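Local structure of phosphate transporter (Thermotoga maritima MSB8, 6L85) at residues B[138-142]-B[341-345]; B[64-69]-B[111-117]; B[146-151]-B[352-357]. The protein probably imports inorganic phosphate across the membrane in a sodium-dependent manner, as a bacterial relative of the human SLC20 carriers. One frame throughout, in Å; residues are numbered along the deposited sequence.

Contact 1: B[138-142]-B[341-345]; sequences SWVVS and GLPIS. With NA (sodium ion), chain R; PO4 (phosphate ion), chain P.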
loop_
_atom_site.group_PDB
_atom_site.type_symbol
_atom_site.label_atom_id
_atom_site.label_comp_id
_atom_site.label_asym_id
_atom_site.label_seq_id
_atom_site.Cartn_x
_atom_site.Cartn_y
_atom_site.Cartn_z
ATOM N N SER B 138 -17.479 7.183 24.003
ATOM C CA SER B 138 -17.273 6.860 22.598
ATOM C C SER B 138 -17.993 5.572 22.230
ATOM O O SER B 138 -18.432 5.417 21.092
ATOM C CB SER B 138 -15.777 6.758 22.288
ATOM O OG SER B 138 -15.248 5.555 22.822
ATOM N N TRP B 139 -18.144 4.657 23.190
ATOM C CA TRP B 139 -18.872 3.425 22.919
ATOM C C TRP B 139 -20.337 3.703 22.642
ATOM O O TRP B 139 -21.013 2.894 21.989
ATOM C CB TRP B 139 -18.756 2.466 24.097
ATOM C CG TRP B 139 -17.417 1.875 24.274
ATOM C CD1 TRP B 139 -16.315 2.033 23.452
ATOM C CD2 TRP B 139 -17.013 0.997 25.325
ATOM N NE1 TRP B 139 -15.255 1.305 23.950
ATOM C CE2 TRP B 139 -15.654 0.660 25.094
ATOM C CE3 TRP B 139 -17.658 0.468 26.442
ATOM C CZ2 TRP B 139 -14.939 -0.177 25.945
ATOM C CZ3 TRP B 139 -16.947 -0.374 27.278
ATOM C CH2 TRP B 139 -15.600 -0.684 27.029
ATOM N N VAL B 140 -20.853 4.801 23.199
ATOM C CA VAL B 140 -22.236 5.197 22.944
ATOM C C VAL B 140 -22.341 6.060 21.685
ATOM O O VAL B 140 -23.268 5.908 20.887
ATOM C CB VAL B 140 -22.806 5.927 24.181
ATOM C CG1 VAL B 140 -24.065 6.644 23.816
ATOM C CG2 VAL B 140 -23.061 4.946 25.333
ATOM N N VAL B 141 -21.390 6.969 21.477
ATOM C CA VAL B 141 -21.459 7.921 20.365
ATOM C C VAL B 141 -21.114 7.260 19.018
ATOM O O VAL B 141 -21.702 7.600 17.978
ATOM C CB VAL B 141 -20.531 9.116 20.668
ATOM C CG1 VAL B 141 -20.376 10.025 19.467
ATOM C CG2 VAL B 141 -21.061 9.903 21.848
ATOM N N SER B 142 -20.144 6.328 19.003
ATOM C CA SER B 142 -19.639 5.777 17.743
ATOM C C SER B 142 -20.713 5.114 16.901
ATOM O O SER B 142 -20.795 5.427 15.700
ATOM C CB SER B 142 -18.495 4.777 18.009
ATOM O OG SER B 142 -17.417 5.416 18.654
ATOM N N GLY B 341 -7.303 7.932 19.093
ATOM C CA GLY B 341 -6.840 6.985 20.091
ATOM C C GLY B 341 -7.939 6.285 20.860
ATOM O O GLY B 341 -7.662 5.707 21.919
ATOM N N LEU B 342 -9.176 6.315 20.362
ATOM C CA LEU B 342 -10.319 5.739 21.066
ATOM C C LEU B 342 -10.487 4.272 20.692
ATOM O O LEU B 342 -10.675 3.970 19.512
ATOM C CB LEU B 342 -11.598 6.501 20.719
ATOM C CG LEU B 342 -11.568 7.969 21.134
ATOM C CD1 LEU B 342 -12.714 8.771 20.524
ATOM C CD2 LEU B 342 -11.568 8.044 22.658
ATOM N N PRO B 343 -10.464 3.343 21.648
ATOM C CA PRO B 343 -10.812 1.951 21.349
ATOM C C PRO B 343 -12.328 1.816 21.273
ATOM O O PRO B 343 -13.039 1.996 22.268
ATOM C CB PRO B 343 -10.235 1.172 22.538
ATOM C CG PRO B 343 -9.645 2.193 23.452
ATOM C CD PRO B 343 -10.173 3.525 23.077
ATOM N N ILE B 344 -12.807 1.444 20.093
ATOM C CA ILE B 344 -14.201 1.478 19.668
ATOM C C ILE B 344 -14.597 0.057 19.292
ATOM O O ILE B 344 -13.745 -0.787 18.992
ATOM C CB ILE B 344 -14.331 2.475 18.478
ATOM C CG1 ILE B 344 -14.289 3.896 19.002
ATOM C CG2 ILE B 344 -15.517 2.293 17.595
ATOM C CD1 ILE B 344 -14.937 3.998 20.246
ATOM N N SER B 345 -15.892 -0.223 19.333
ATOM C CA SER B 345 -16.399 -1.488 18.826
ATOM C C SER B 345 -16.791 -1.327 17.364
ATOM O O SER B 345 -17.675 -0.531 17.043
ATOM C CB SER B 345 -17.591 -1.982 19.635
ATOM O OG SER B 345 -18.143 -3.120 18.996
HETATM NA NA NA R . -11.608 -1.352 18.802
HETATM P P PO4 P . -14.920 -4.983 18.132
HETATM O O1 PO4 P . -16.411 -4.992 17.796
HETATM O O2 PO4 P . -14.642 -4.394 19.499
HETATM O O3 PO4 P . -14.209 -4.143 17.076
HETATM O O4 PO4 P . -14.378 -6.403 18.169
HETATM O O HOH W 1 -9.768 -1.240 20.126
#
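Trp139 reaches from helix 129-162 to the loop 341-345 and gives its indole N-H to a backbone carbonyl: NE1 to Pro343 O is 2.9 Å, with 148° at the hydrogen. The oxygen lies almost in the plane of the indole, so the bond is made at the ring edge, while the donor is modestly tilted from the carbonyl plane. With chi1 at -71°, CG stands beside the backbone N and the ring swings over to the loop. There the ring also meets the imidazole of His108.

Ile344 packs beside this bond, against the same turn of helix 129-162. From CB, the CG2 branch lies against the helix, 3.9 Å from Ser142 CB. The other branch passes the same serine, with CG1 3.5 Å from Ser142 OG. At the tip, CD1 settles between Ser138, Ser142 and the indole edge, 4.0 Å from Trp139 CD1; Ile344 and Trp139 run past each other in opposite directions. The tip is tightly packed, with Ile344 CD1 3.0 Å from Ser138 OG. Both serine hydroxyls bond within their own helix: Ser138 OG bonds Ile135 O, and Ser142 OG gives its proton to Ser138 O at 2.6 Å. Ser138 O also receives Ser142 N, from the opposite face of its plane.

The backbone of the pinned loop then works as a ligand. Ile344 O binds a sodium ion at 2.2 Å, together with Thr107, Asn257, Asp258 and a water. Next along the chain, Ser345 OG donates to phosphate O1 at 2.8 Å, from the N-cap of helix 346-357. Thr346 and Thr347 join it with Ser105, Thr106 and Thr107, so two Ser-Thr-Thr sequences grip the anion beside sodium, an arrangement consistent with the substrate site of a sodium-coupled phosphate transporter.

Contact 2: B[64-69]-B[111-117]; sequences IVKGIV and VGGMMGF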
loop_
_atom_site.group_PDB
_atom_site.type_symbol
_atom_site.label_atom_id
_atom_site.label_comp_id
_atom_site.label_asym_id
_atom_site.label_seq_id
_atom_site.Cartn_x
_atom_site.Cartn_y
_atom_site.Cartn_z
ATOM N N ILE B 64 -4.987 1.565 25.251
ATOM C CA ILE B 64 -5.135 0.316 25.994
ATOM C C ILE B 64 -4.043 0.197 27.059
ATOM O O ILE B 64 -4.286 -0.306 28.164
ATOM C CB ILE B 64 -5.140 -0.896 25.039
ATOM C CG1 ILE B 64 -6.352 -0.822 24.105
ATOM C CG2 ILE B 64 -5.130 -2.221 25.814
ATOM C CD1 ILE B 64 -7.700 -0.794 24.803
ATOM N N VAL B 65 -2.826 0.667 26.756
ATOM C CA VAL B 65 -1.751 0.497 27.731
ATOM C C VAL B 65 -1.973 1.390 28.964
ATOM O O VAL B 65 -1.799 0.937 30.102
ATOM C CB VAL B 65 -0.374 0.730 27.079
ATOM C CG1 VAL B 65 0.701 0.899 28.145
ATOM C CG2 VAL B 65 -0.006 -0.463 26.175
ATOM N N LYS B 66 -2.389 2.651 28.785
ATOM C CA LYS B 66 -2.527 3.471 29.992
ATOM C C LYS B 66 -3.849 4.232 30.124
ATOM O O LYS B 66 -3.914 5.199 30.891
ATOM C CB LYS B 66 -1.360 4.455 30.104
ATOM C CG LYS B 66 -1.198 5.392 28.932
ATOM C CD LYS B 66 -0.085 6.397 29.230
ATOM C CE LYS B 66 1.057 5.744 30.009
ATOM N NZ LYS B 66 1.897 6.742 30.734
ATOM N N GLY B 67 -4.922 3.798 29.473
ATOM C CA GLY B 67 -6.169 4.550 29.549
ATOM C C GLY B 67 -7.255 3.879 30.365
ATOM O O GLY B 67 -8.299 4.484 30.637
ATOM N N ILE B 68 -7.021 2.632 30.776
ATOM C CA ILE B 68 -7.987 1.859 31.558
ATOM C C ILE B 68 -7.497 1.649 32.983
ATOM O O ILE B 68 -8.188 1.992 33.943
ATOM C CB ILE B 68 -8.302 0.507 30.880
ATOM C CG1 ILE B 68 -8.420 0.678 29.370
ATOM C CG2 ILE B 68 -9.570 -0.120 31.486
ATOM C CD1 ILE B 68 -8.438 -0.644 28.642
ATOM N N VAL B 69 -6.335 1.034 33.139
ATOM C CA VAL B 69 -5.717 0.855 34.444
ATOM C C VAL B 69 -4.937 2.115 34.778
ATOM O O VAL B 69 -4.335 2.738 33.895
ATOM C CB VAL B 69 -4.814 -0.393 34.447
ATOM C CG1 VAL B 69 -4.151 -0.593 35.796
ATOM C CG2 VAL B 69 -5.626 -1.617 34.083
ATOM N N VAL B 111 -11.198 -4.315 27.364
ATOM C CA VAL B 111 -11.266 -3.224 28.338
ATOM C C VAL B 111 -11.850 -3.726 29.657
ATOM O O VAL B 111 -11.349 -3.395 30.740
ATOM C CB VAL B 111 -12.063 -2.034 27.770
ATOM C CG1 VAL B 111 -12.401 -1.006 28.882
ATOM C CG2 VAL B 111 -11.283 -1.367 26.644
ATOM N N GLY B 112 -12.881 -4.569 29.583
ATOM C CA GLY B 112 -13.376 -5.226 30.777
ATOM C C GLY B 112 -12.308 -6.044 31.470
ATOM O O GLY B 112 -12.188 -6.007 32.699
ATOM N N GLY B 113 -11.521 -6.799 30.699
ATOM C CA GLY B 113 -10.433 -7.556 31.302
ATOM C C GLY B 113 -9.485 -6.672 32.098
ATOM O O GLY B 113 -9.128 -6.982 33.241
ATOM N N MET B 114 -9.079 -5.548 31.502
ATOM C CA MET B 114 -8.111 -4.663 32.144
ATOM C C MET B 114 -8.722 -3.995 33.376
ATOM O O MET B 114 -8.065 -3.857 34.415
ATOM C CB MET B 114 -7.616 -3.607 31.140
ATOM C CG MET B 114 -6.840 -4.172 29.925
ATOM S SD MET B 114 -5.233 -4.790 30.449
ATOM C CE MET B 114 -4.424 -3.207 30.724
ATOM N N MET B 115 -9.975 -3.559 33.264
ATOM C CA MET B 115 -10.682 -2.985 34.398
ATOM C C MET B 115 -10.762 -3.976 35.556
ATOM O O MET B 115 -10.521 -3.614 36.716
ATOM C CB MET B 115 -12.072 -2.561 33.943
ATOM C CG MET B 115 -12.603 -1.315 34.597
ATOM S SD MET B 115 -14.396 -1.258 34.394
ATOM C CE MET B 115 -14.824 -2.941 34.856
ATOM N N GLY B 116 -11.095 -5.232 35.254
ATOM C CA GLY B 116 -11.182 -6.238 36.294
ATOM C C GLY B 116 -9.867 -6.426 37.016
ATOM O O GLY B 116 -9.820 -6.457 38.256
ATOM N N PHE B 117 -8.776 -6.548 36.249
ATOM C CA PHE B 117 -7.459 -6.610 36.876
ATOM C C PHE B 117 -7.227 -5.400 37.779
ATOM O O PHE B 117 -6.816 -5.544 38.934
ATOM C CB PHE B 117 -6.350 -6.686 35.826
ATOM C CG PHE B 117 -5.097 -5.976 36.246
ATOM C CD1 PHE B 117 -4.326 -6.468 37.289
ATOM C CD2 PHE B 117 -4.725 -4.782 35.642
ATOM C CE1 PHE B 117 -3.191 -5.804 37.707
ATOM C CE2 PHE B 117 -3.587 -4.113 36.051
ATOM C CZ PHE B 117 -2.815 -4.629 37.090
#
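Ile68 leans on Val111 with the tip of its long branch, Ile68 CD1 to Val111 CG2, 3.6 Å. Its CG1 stands beside the backbone N and the chain runs on extended (chi2 168°), which carries CD1 across the helix surface to the valine. CG2 turns instead to the helix backbone, 3.9 Å from Met115 N, close to Val111 O as well. Both branches touch Val111, and Met114 CB lies against both of them. Ile64, earlier in the chain, adds its own CD1 to the CG2 methyl of Val111 at 4.1 Å.

What meets here is the C-terminal end of helix 58-66, with the loop that leaves it, and one face of helix 106-121, with Val111, Met114, Met115 and Phe117. It is apolar packing in the interior of an all-helical membrane protein. The loop is held from elsewhere too, since Asn128 bonds the backbone of Ile68 and the carbonyl of Lys66.

Met114 folds back on itself: its turns at chi2 (-71°) and chi3 (-73°) tuck the terminal methyl between the two segments, CE 3.9 Å from Ile64 O and 3.9 Å from Val69 CG2. Val69 puts both methyls to use. CG2 presses on Met114 O at 3.3 Å and touches the ring of Phe117, whereas CG1 approaches that ring obliquely, 3.6 Å from Phe117 CE2. The two side chains cross at about a right angle. Phe117 also makes an edge-to-face pair with Tyr393 of helix 368-400. Met115 starts alongside Ile68 but its far end turns away, and the side chain also touches Phe132, Ala386 and a bound maltoside detergent.

Contact 3: B[146-151]-B[352-357]; sequences GGLISF and GAVTGV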
loop_
_atom_site.group_PDB
_atom_site.type_symbol
_atom_site.label_atom_id
_atom_site.label_comp_id
_atom_site.label_asym_id
_atom_site.label_seq_id
_atom_site.Cartn_x
_atom_site.Cartn_y
_atom_site.Cartn_z
ATOM N N GLY B 146 -22.021 6.336 13.268
ATOM C CA GLY B 146 -22.027 5.475 12.094
ATOM C C GLY B 146 -23.386 5.446 11.415
ATOM O O GLY B 146 -23.480 5.515 10.179
ATOM N N GLY B 147 -24.456 5.357 12.214
ATOM C CA GLY B 147 -25.797 5.415 11.653
ATOM C C GLY B 147 -26.078 6.739 10.971
ATOM O O GLY B 147 -26.643 6.775 9.873
ATOM N N LEU B 148 -25.649 7.840 11.586
ATOM C CA LEU B 148 -25.902 9.154 11.002
ATOM C C LEU B 148 -25.155 9.337 9.690
ATOM O O LEU B 148 -25.724 9.828 8.708
ATOM C CB LEU B 148 -25.519 10.262 11.987
ATOM C CG LEU B 148 -26.168 10.125 13.368
ATOM C CD1 LEU B 148 -25.670 11.194 14.341
ATOM C CD2 LEU B 148 -27.710 10.086 13.294
ATOM N N ILE B 149 -23.866 8.978 9.666
ATOM C CA ILE B 149 -23.084 9.087 8.437
ATOM C C ILE B 149 -23.707 8.225 7.351
ATOM O O ILE B 149 -23.836 8.646 6.205
ATOM C CB ILE B 149 -21.615 8.699 8.699
ATOM C CG1 ILE B 149 -20.963 9.641 9.716
ATOM C CG2 ILE B 149 -20.830 8.694 7.429
ATOM C CD1 ILE B 149 -19.514 9.247 10.048
ATOM N N SER B 150 -24.056 6.988 7.698
ATOM C CA SER B 150 -24.810 6.091 6.836
ATOM C C SER B 150 -26.011 6.790 6.195
ATOM O O SER B 150 -26.169 6.815 4.964
ATOM C CB SER B 150 -25.273 4.924 7.717
ATOM O OG SER B 150 -25.459 3.738 7.005
ATOM N N PHE B 151 -26.881 7.348 7.041
ATOM C CA PHE B 151 -28.113 7.976 6.574
ATOM C C PHE B 151 -27.804 9.123 5.614
ATOM O O PHE B 151 -28.322 9.177 4.485
ATOM C CB PHE B 151 -28.909 8.449 7.798
ATOM C CG PHE B 151 -30.177 9.190 7.475
ATOM C CD1 PHE B 151 -31.347 8.503 7.195
ATOM C CD2 PHE B 151 -30.200 10.574 7.474
ATOM C CE1 PHE B 151 -32.523 9.188 6.906
ATOM C CE2 PHE B 151 -31.369 11.266 7.190
ATOM C CZ PHE B 151 -32.534 10.570 6.902
ATOM N N GLY B 352 -24.849 0.009 13.737
ATOM C CA GLY B 352 -25.363 1.360 13.590
ATOM C C GLY B 352 -25.496 1.783 12.140
ATOM O O GLY B 352 -26.512 2.351 11.738
ATOM N N ALA B 353 -24.457 1.532 11.338
ATOM C CA ALA B 353 -24.489 1.950 9.942
ATOM C C ALA B 353 -25.631 1.260 9.193
ATOM O O ALA B 353 -26.339 1.889 8.391
ATOM C CB ALA B 353 -23.136 1.656 9.285
ATOM N N VAL B 354 -25.826 -0.031 9.462
ATOM C CA VAL B 354 -26.924 -0.778 8.857
ATOM C C VAL B 354 -28.267 -0.147 9.231
ATOM O O VAL B 354 -29.120 0.093 8.365
ATOM C CB VAL B 354 -26.860 -2.261 9.272
ATOM C CG1 VAL B 354 -28.149 -2.979 8.873
ATOM C CG2 VAL B 354 -25.664 -2.951 8.634
ATOM N N THR B 355 -28.472 0.147 10.525
ATOM C CA THR B 355 -29.749 0.740 10.917
ATOM C C THR B 355 -29.923 2.118 10.288
ATOM O O THR B 355 -31.049 2.535 9.998
ATOM C CB THR B 355 -29.898 0.820 12.448
ATOM O OG1 THR B 355 -29.158 1.927 12.963
ATOM C CG2 THR B 355 -29.421 -0.443 13.115
ATOM N N GLY B 356 -28.821 2.815 10.024
ATOM C CA GLY B 356 -28.917 4.123 9.399
ATOM C C GLY B 356 -29.282 4.076 7.923
ATOM O O GLY B 356 -29.894 5.016 7.406
ATOM N N VAL B 357 -28.882 3.020 7.206
ATOM C CA VAL B 357 -29.308 2.946 5.803
ATOM C C VAL B 357 -30.676 2.317 5.637
ATOM O O VAL B 357 -31.199 2.278 4.514
ATOM C CB VAL B 357 -28.419 2.124 4.849
ATOM C CG1 VAL B 357 -27.128 2.847 4.562
ATOM C CG2 VAL B 357 -28.225 0.699 5.369
#
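Gly352 O is gripped twice within its own helix, by Gly356 N at 2.9 Å and by the hydroxyl of Thr355 at 2.9 Å, while Gly147 CA of the neighbouring helix presses on it from across the contact. Thr355 OG1 comes in tilted 24° from the carbonyl plane. No side chain stands between the backbones here, and this lets them meet directly, with Gly147 CA and Gly356 CA 4.1 Å apart.

The axes of 146-151 and 352-357 come within 6.8 Å and cross at -37°, roughly parallel and right-handed. With the Gly352-xxx-Gly356 pattern facing Gly146, Gly147 and Ser150, this is the GASright type of membrane helix pair. The CA-H...O contacts that mark it are present but unequal: the one from Gly356 CA to Gly147 O, 3.5 Å, is fairly straight, while that from Phe151 CA to Gly356 O, 3.6 Å, is bent and weaker.

Ser150 turns its hydroxyl anti to the backbone N (chi1 -153°), across to the other helix. There OG points at Ala353 O, but the 2.5 Å separation is too short to be trusted in detail, and Val357 CG1 closes in beside it. Phe151 offers Gly356 O its ring edge and then leads away along the surface. Ala353 and Val357 also rest on Thr330 and Val326 of helix 320-339.

Overall arrangement
Along the chain come 64-69, 111-117, 138-142, 146-151, 341-345 and 352-357: contact 2 closes first, then contacts 1 and 3 interleave, both joining helix 129-162 to the distant chain region around helix 346-357. Contact 1 is the middle member, its centre about 15 Å from the centres of each of the others. It touches contact 2 through Trp139 on Val111 and Pro343 on Ile64, and adjoins contact 3 only in sequence. Contacts 2 and 3 lie about 29 Å apart between centres, with nearest atoms about 19 Å apart. Helix packing thus flanks the sodium- and phosphate-binding loop on two sides.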